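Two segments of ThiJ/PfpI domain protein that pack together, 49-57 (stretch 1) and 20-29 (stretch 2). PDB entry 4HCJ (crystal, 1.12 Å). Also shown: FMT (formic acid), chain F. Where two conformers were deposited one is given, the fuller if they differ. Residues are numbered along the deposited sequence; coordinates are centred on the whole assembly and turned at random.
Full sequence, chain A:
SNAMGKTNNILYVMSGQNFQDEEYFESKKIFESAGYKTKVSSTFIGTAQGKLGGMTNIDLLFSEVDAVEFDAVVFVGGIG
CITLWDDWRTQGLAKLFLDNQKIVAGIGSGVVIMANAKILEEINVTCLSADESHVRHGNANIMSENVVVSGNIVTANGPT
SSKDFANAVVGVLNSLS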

ATOM      1  N   GLN A  49      -7.419 -13.431  -5.970  1.00  8.74           N
ATOM      2  CA  GLN A  49      -7.032 -13.591  -7.374  1.00 10.84           C
ATOM      3  C   GLN A  49      -6.866 -12.231  -8.030  1.00  8.59           C
ATOM      4  O   GLN A  49      -7.750 -11.378  -7.956  1.00  9.22           O
ATOM      5  CB  GLN A  49      -8.055 -14.417  -8.144  1.00 15.61           C
ATOM      6  CG  GLN A  49      -7.689 -14.627  -9.593  1.00 20.34           C
ATOM      7  CD  GLN A  49      -8.732 -15.452 -10.318  1.00 25.75           C
ATOM      8  OE1 GLN A  49      -8.882 -16.645 -10.058  1.00 24.26           O
ATOM      9  NE2 GLN A  49      -9.472 -14.818 -11.221  1.00 32.21           N
ATOM     10  N   GLY A  50      -5.719 -12.043  -8.671  1.00  8.02           N
ATOM     11  CA  GLY A  50      -5.400 -10.780  -9.299  1.00  7.62           C
ATOM     12  C   GLY A  50      -6.153 -10.589 -10.593  1.00  6.93           C
ATOM     13  O   GLY A  50      -6.688 -11.537 -11.176  1.00  7.49           O
ATOM     14  N   LYS A  51      -6.172  -9.349 -11.062  1.00  6.83           N
ATOM     15  CA  LYS A  51      -6.715  -9.034 -12.370  1.00  7.70           C
ATOM     16  C   LYS A  51      -6.191  -9.970 -13.459  1.00  7.53           C
ATOM     17  O   LYS A  51      -6.947 -10.374 -14.340  1.00  8.98           O
ATOM     18  CB  LYS A  51      -6.366  -7.590 -12.742  1.00  9.44           C
ATOM     19  CG  LYS A  51      -6.808  -7.263 -14.169  1.00 12.71           C
ATOM     20  CD  LYS A  51      -6.373  -5.918 -14.663  1.00 14.97           C
ATOM     21  CE  LYS A  51      -6.630  -5.771 -16.165  1.00 17.22           C
ATOM     22  NZ  LYS A  51      -6.339  -4.391 -16.631  1.00 19.41           N
ATOM     23  N   LEU A  52      -4.906 -10.303 -13.395  1.00  6.91           N
ATOM     24  CA  LEU A  52      -4.256 -11.092 -14.435  1.00  7.80           C
ATOM     25  C   LEU A  52      -4.200 -12.579 -14.105  1.00  8.71           C
ATOM     26  O   LEU A  52      -3.539 -13.335 -14.814  1.00 10.01           O
ATOM     27  CB  LEU A  52      -2.856 -10.554 -14.746  1.00  7.78           C
ATOM     28  CG  LEU A  52      -2.826  -9.075 -15.124  1.00  9.03           C
ATOM     29  CD1 LEU A  52      -1.387  -8.595 -15.294  1.00 10.54           C
ATOM     30  CD2 LEU A  52      -3.669  -8.804 -16.380  1.00 10.16           C
ATOM     31  N   GLY A  53      -4.922 -12.999 -13.073  1.00  8.85           N
ATOM     32  CA  GLY A  53      -5.083 -14.401 -12.745  1.00  9.19           C
ATOM     33  C   GLY A  53      -4.159 -14.956 -11.675  1.00  9.90           C
ATOM     34  O   GLY A  53      -4.296 -16.119 -11.291  1.00 11.40           O
ATOM     35  N   GLY A  54      -3.225 -14.154 -11.168  1.00  9.40           N
ATOM     36  CA  GLY A  54      -2.321 -14.660 -10.142  1.00  9.75           C
ATOM     37  C   GLY A  54      -2.967 -14.789  -8.772  1.00 10.26           C
ATOM     38  O   GLY A  54      -3.621 -13.868  -8.289  1.00 13.65           O
HETATM   39  N   MSE A  55      -2.745 -15.915  -8.112  0.64  9.05           N
HETATM   40  CA  MSE A  55      -3.394 -16.182  -6.837  0.64  8.95           C
HETATM   41  C   MSE A  55      -2.444 -16.032  -5.665  0.64  8.39           C
HETATM   42  O   MSE A  55      -1.226 -16.224  -5.789  0.64  9.21           O
HETATM   43  CB  MSE A  55      -4.026 -17.573  -6.846  0.64 10.09           C
HETATM   44  CG  MSE A  55      -5.337 -17.605  -7.630  0.64 11.99           C
HETATM   45 SE   MSE A  55      -6.060 -19.371  -7.875  0.64 11.88          SE
HETATM   46  CE  MSE A  55      -4.724 -19.961  -9.145  0.64 15.91           C
ATOM     47  N   THR A  56      -3.021 -15.694  -4.519  1.00  8.12           N
ATOM     48  CA  THR A  56      -2.270 -15.700  -3.285  1.00  8.23           C
ATOM     49  C   THR A  56      -3.256 -15.839  -2.136  1.00  8.34           C
ATOM     50  O   THR A  56      -4.428 -15.501  -2.265  1.00 10.37           O
ATOM     51  CB  THR A  56      -1.393 -14.418  -3.143  1.00  8.94           C
ATOM     52  OG1 THR A  56      -0.409 -14.650  -2.140  1.00  9.93           O
ATOM     53  CG2 THR A  56      -2.239 -13.192  -2.777  1.00  9.60           C
ATOM     54  N   ASN A  57      -2.839 -16.366  -0.999  0.63  9.05           N
ATOM     55  CA  ASN A  57      -3.803 -16.439   0.094  0.63  9.90           C
ATOM     56  C   ASN A  57      -3.783 -15.194   0.981  0.63  9.18           C
ATOM     57  O   ASN A  57      -2.758 -14.554   1.186  0.63 10.90           O
ATOM     58  CB  ASN A  57      -3.680 -17.732   0.917  0.63 11.30           C
ATOM     59  CG  ASN A  57      -4.193 -18.983   0.166  0.63 13.24           C
ATOM     60  OD1 ASN A  57      -4.974 -18.907  -0.793  0.63 14.01           O
ATOM     61  ND2 ASN A  57      -3.764 -20.145   0.630  0.63 14.37           N
TER
HETATM   62  C   FMT F 205       0.021 -14.167   1.684  1.00 22.02           C
HETATM   63  O1  FMT F 205       0.975 -13.915   2.452  1.00 20.15           O
HETATM   64  O2  FMT F 205      -0.115 -15.125   0.886  1.00 27.82           O
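Stretch 2 20-29: QDEEYFESKK

Stretch 2 begins with Gln 20 at the N-cap position and then runs as a helix from Asp 21 through Lys 29 and beyond. It lies against a hairpin-like segment in which a type I turn from Gly 50 to Gly 53 precedes the strand that begins at Met 55. The turn is closed by the hydrogen bond from Gly 53 N to Gly 50 O (3.0 Å), and a second, from Gly 50 N to Gly 54 O (2.8 Å), ties its flanks together. The N-to-C directions of the helix and strand 55-57 make an angle of 63°, with the axes 10.7 Å apart at closest approach. Asp 21 meets the beta turn, and Tyr 24 and Phe 25 reach the residues from Gly 54 to Thr 56. The closest pair of CA atoms is Gly 50 CA and Asp 21 CA, 5.2 Å apart. Together the two stretches bury 424 Å².

The polar anchor is the carboxylate of Asp 21, whose side chain (chi1 m) points toward the turn and accepts two backbone hydrogen bonds. Leu 52 N donates to Asp 21 OD2 at 2.8 Å, almost linearly, and Gly 54 N donates to Asp 21 OD1 at 2.9 Å. Lys 51 N is also 3.0 Å from Asp 21 OD2, but its angle is too poor for a hydrogen bond. Glycines make this close approach possible: an ideal CB on Gly 50 would fall 2.3 Å from Asp 21 OD2, and one on Gly 54 would clash with both Asp 21 OD1 and Phe 25 CE2. Gly 53 has a different constraint, since its backbone angles would jam a CB against the preceding carbonyl oxygen.

One helical turn on, the edge of the Phe 25 ring meets the backbone at Gly 54 and Met 55, with Phe 25 CZ 3.7 Å from Gly 54 C and 3.5 Å from Met 55 O. At the turn, Leu 52 CD1 makes a van der Waals contact with Glu 22 OE2 at 3.8 Å.

A second polar cluster forms around Thr 56, which points toward the helix. Thr 56 OG1 and Tyr 24 OH share a hydrogen bond of 2.9 Å, and Lys 28 NZ, reaching along an extended side chain, donates to Tyr 24 OH at 3.1 Å. Formic acid, probably from the crystallisation liquor, adjoins this cluster, its O2 lying 3.1 Å from Thr 56 OG1 and 2.7 Å from Asn 57 O.

At the other end of the contact, a water accepts hydrogen bonds from Lys 51 NZ (2.7 Å) and Gln 20 NE2 (3.0 Å), bridging the two stretches.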

ATOM      1  N   GLN A  20      -3.975  -5.566  -8.435  1.00  6.14           N
ATOM      2  CA  GLN A  20      -3.012  -5.424  -9.515  1.00  6.45           C
ATOM      3  C   GLN A  20      -1.849  -6.390  -9.313  1.00  6.41           C
ATOM      4  O   GLN A  20      -1.016  -6.188  -8.424  1.00  6.81           O
ATOM      5  CB  GLN A  20      -2.513  -3.979  -9.594  1.00  6.80           C
ATOM      6  CG  GLN A  20      -1.745  -3.680 -10.864  1.00  7.38           C
ATOM      7  CD  GLN A  20      -2.640  -3.644 -12.076  1.00  7.81           C
ATOM      8  OE1 GLN A  20      -3.646  -2.930 -12.089  1.00  8.74           O
ATOM      9  NE2 GLN A  20      -2.310  -4.446 -13.086  1.00  9.50           N
ATOM     10  N   ASP A  21      -1.786  -7.438 -10.135  1.00  6.62           N
ATOM     11  CA  ASP A  21      -0.817  -8.506  -9.907  1.00  7.41           C
ATOM     12  C   ASP A  21       0.610  -7.998  -9.741  1.00  7.20           C
ATOM     13  O   ASP A  21       1.307  -8.400  -8.809  1.00  7.74           O
ATOM     14  CB  ASP A  21      -0.829  -9.528 -11.060  1.00  7.87           C
ATOM     15  CG  ASP A  21      -2.167 -10.205 -11.254  1.00  7.94           C
ATOM     16  OD1 ASP A  21      -2.196 -11.457 -11.316  1.00  8.69           O
ATOM     17  OD2 ASP A  21      -3.178  -9.484 -11.373  1.00  7.76           O
ATOM     18  N   GLU A  22       1.072  -7.141 -10.647  1.00  7.07           N
ATOM     19  CA  GLU A  22       2.485  -6.785 -10.632  1.00  7.78           C
ATOM     20  C   GLU A  22       2.845  -6.055  -9.352  1.00  7.03           C
ATOM     21  O   GLU A  22       3.922  -6.231  -8.785  1.00  6.92           O
ATOM     22  CB  GLU A  22       2.820  -5.867 -11.808  1.00  9.58           C
ATOM     23  CG  GLU A  22       2.488  -6.426 -13.174  1.00 10.95           C
ATOM     24  CD  GLU A  22       1.132  -5.967 -13.701  1.00 10.06           C
ATOM     25  OE1 GLU A  22       0.163  -5.856 -12.909  1.00  9.26           O
ATOM     26  OE2 GLU A  22       1.033  -5.703 -14.925  1.00 10.92           O
ATOM     27  N   GLU A  23       1.935  -5.200  -8.906  1.00  6.62           N
ATOM     28  CA  GLU A  23       2.192  -4.392  -7.715  1.00  6.72           C
ATOM     29  C   GLU A  23       2.418  -5.276  -6.506  1.00  6.91           C
ATOM     30  O   GLU A  23       3.312  -5.005  -5.693  1.00  8.02           O
ATOM     31  CB  GLU A  23       1.034  -3.424  -7.458  1.00  6.44           C
ATOM     32  CG  GLU A  23       0.864  -2.360  -8.537  1.00  6.45           C
ATOM     33  CD  GLU A  23      -0.369  -1.495  -8.354  1.00  6.54           C
ATOM     34  OE1 GLU A  23      -1.086  -1.689  -7.359  1.00  6.89           O
ATOM     35  OE2 GLU A  23      -0.617  -0.612  -9.215  1.00  7.55           O
ATOM     36  N   TYR A  24       1.616  -6.339  -6.389  1.00  6.07           N
ATOM     37  CA  TYR A  24       1.766  -7.290  -5.308  1.00  6.36           C
ATOM     38  C   TYR A  24       2.968  -8.220  -5.518  1.00  6.26           C
ATOM     39  O   TYR A  24       3.876  -8.266  -4.679  1.00  6.36           O
ATOM     40  CB  TYR A  24       0.475  -8.115  -5.125  1.00  6.66           C
ATOM     41  CG  TYR A  24       0.646  -9.237  -4.119  1.00  6.28           C
ATOM     42  CD1 TYR A  24       0.778  -8.977  -2.752  1.00  6.75           C
ATOM     43  CD2 TYR A  24       0.694 -10.560  -4.542  1.00  6.56           C
ATOM     44  CE1 TYR A  24       0.954 -10.000  -1.846  1.00  6.94           C
ATOM     45  CE2 TYR A  24       0.859 -11.593  -3.636  1.00  6.88           C
ATOM     46  CZ  TYR A  24       0.988 -11.308  -2.289  1.00  7.10           C
ATOM     47  OH  TYR A  24       1.144 -12.346  -1.402  1.00  8.09           O
ATOM     48  N   PHE A  25       2.973  -8.988  -6.603  1.00  6.42           N
ATOM     49  CA  PHE A  25       3.982 -10.036  -6.756  1.00  6.80           C
ATOM     50  C   PHE A  25       5.403  -9.484  -6.898  1.00  6.33           C
ATOM     51  O   PHE A  25       6.346 -10.050  -6.335  1.00  6.96           O
ATOM     52  CB  PHE A  25       3.636 -10.975  -7.919  1.00  7.36           C
ATOM     53  CG  PHE A  25       2.405 -11.808  -7.673  1.00  7.90           C
ATOM     54  CD1 PHE A  25       2.417 -12.857  -6.754  1.00  8.16           C
ATOM     55  CD2 PHE A  25       1.224 -11.531  -8.360  1.00  8.89           C
ATOM     56  CE1 PHE A  25       1.265 -13.611  -6.525  1.00  9.04           C
ATOM     57  CE2 PHE A  25       0.072 -12.285  -8.136  1.00  9.90           C
ATOM     58  CZ  PHE A  25       0.095 -13.319  -7.217  1.00  9.83           C
ATOM     59  N   GLU A  26       5.569  -8.396  -7.646  0.54  6.29           N
ATOM     60  CA  GLU A  26       6.910  -7.855  -7.839  0.54  6.48           C
ATOM     61  C   GLU A  26       7.442  -7.198  -6.573  0.54  6.09           C
ATOM     62  O   GLU A  26       8.624  -7.312  -6.257  0.54  6.74           O
ATOM     63  CB  GLU A  26       6.954  -6.887  -9.023  0.54  7.08           C
ATOM     64  CG  GLU A  26       6.628  -7.565 -10.345  0.54  8.37           C
ATOM     65  CD  GLU A  26       6.642  -6.613 -11.536  0.54  9.68           C
ATOM     66  OE1 GLU A  26       7.035  -5.442 -11.363  0.54 10.60           O
ATOM     67  OE2 GLU A  26       6.270  -7.033 -12.649  0.54 11.89           O
ATOM     68  N   SER A  27       6.577  -6.535  -5.822  1.00  5.97           N
ATOM     69  CA  SER A  27       7.035  -5.944  -4.571  1.00  5.95           C
ATOM     70  C   SER A  27       7.338  -7.022  -3.540  1.00  5.79           C
ATOM     71  O   SER A  27       8.324  -6.910  -2.805  1.00  6.23           O
ATOM     72  CB  SER A  27       6.058  -4.898  -4.020  1.00  6.07           C
ATOM     73  OG  SER A  27       4.828  -5.452  -3.578  1.00  5.98           O
ATOM     74  N   LYS A  28       6.515  -8.070  -3.513  1.00  5.84           N
ATOM     75  CA  LYS A  28       6.687  -9.134  -2.540  1.00  6.45           C
ATOM     76  C   LYS A  28       8.068  -9.783  -2.682  1.00  6.48           C
ATOM     77  O   LYS A  28       8.737 -10.061  -1.685  1.00  6.56           O
ATOM     78  CB  LYS A  28       5.579 -10.173  -2.682  1.00  7.55           C
ATOM     79  CG  LYS A  28       5.713 -11.355  -1.728  1.00  9.23           C
ATOM     80  CD  LYS A  28       4.516 -12.293  -1.887  1.00 12.76           C
ATOM     81  CE  LYS A  28       4.634 -13.554  -1.045  1.00 16.80           C
ATOM     82  NZ  LYS A  28       3.428 -14.372  -1.226  1.00 19.89           N
ATOM     83  N   LYS A  29       8.496 -10.020  -3.914  0.59  6.52           N
ATOM     84  CA  LYS A  29       9.784 -10.669  -4.135  0.59  7.69           C
ATOM     85  C   LYS A  29      10.927  -9.819  -3.574  0.59  7.30           C
ATOM     86  O   LYS A  29      11.858 -10.346  -2.944  0.59  7.28           O
ATOM     87  CB  LYS A  29       9.994 -10.916  -5.625  0.59 10.28           C
ATOM     88  CG  LYS A  29      11.233 -11.713  -5.934  0.59 15.05           C
ATOM     89  CD  LYS A  29      11.620 -11.632  -7.404  0.59 21.12           C
ATOM     90  CE  LYS A  29      10.636 -12.340  -8.305  0.59 26.80           C
ATOM     91  NZ  LYS A  29      11.188 -12.462  -9.682  0.59 28.55           N
TER
HETATM   92  O   HOH W   1      -3.949  -3.815 -15.544  1.00 12.76           O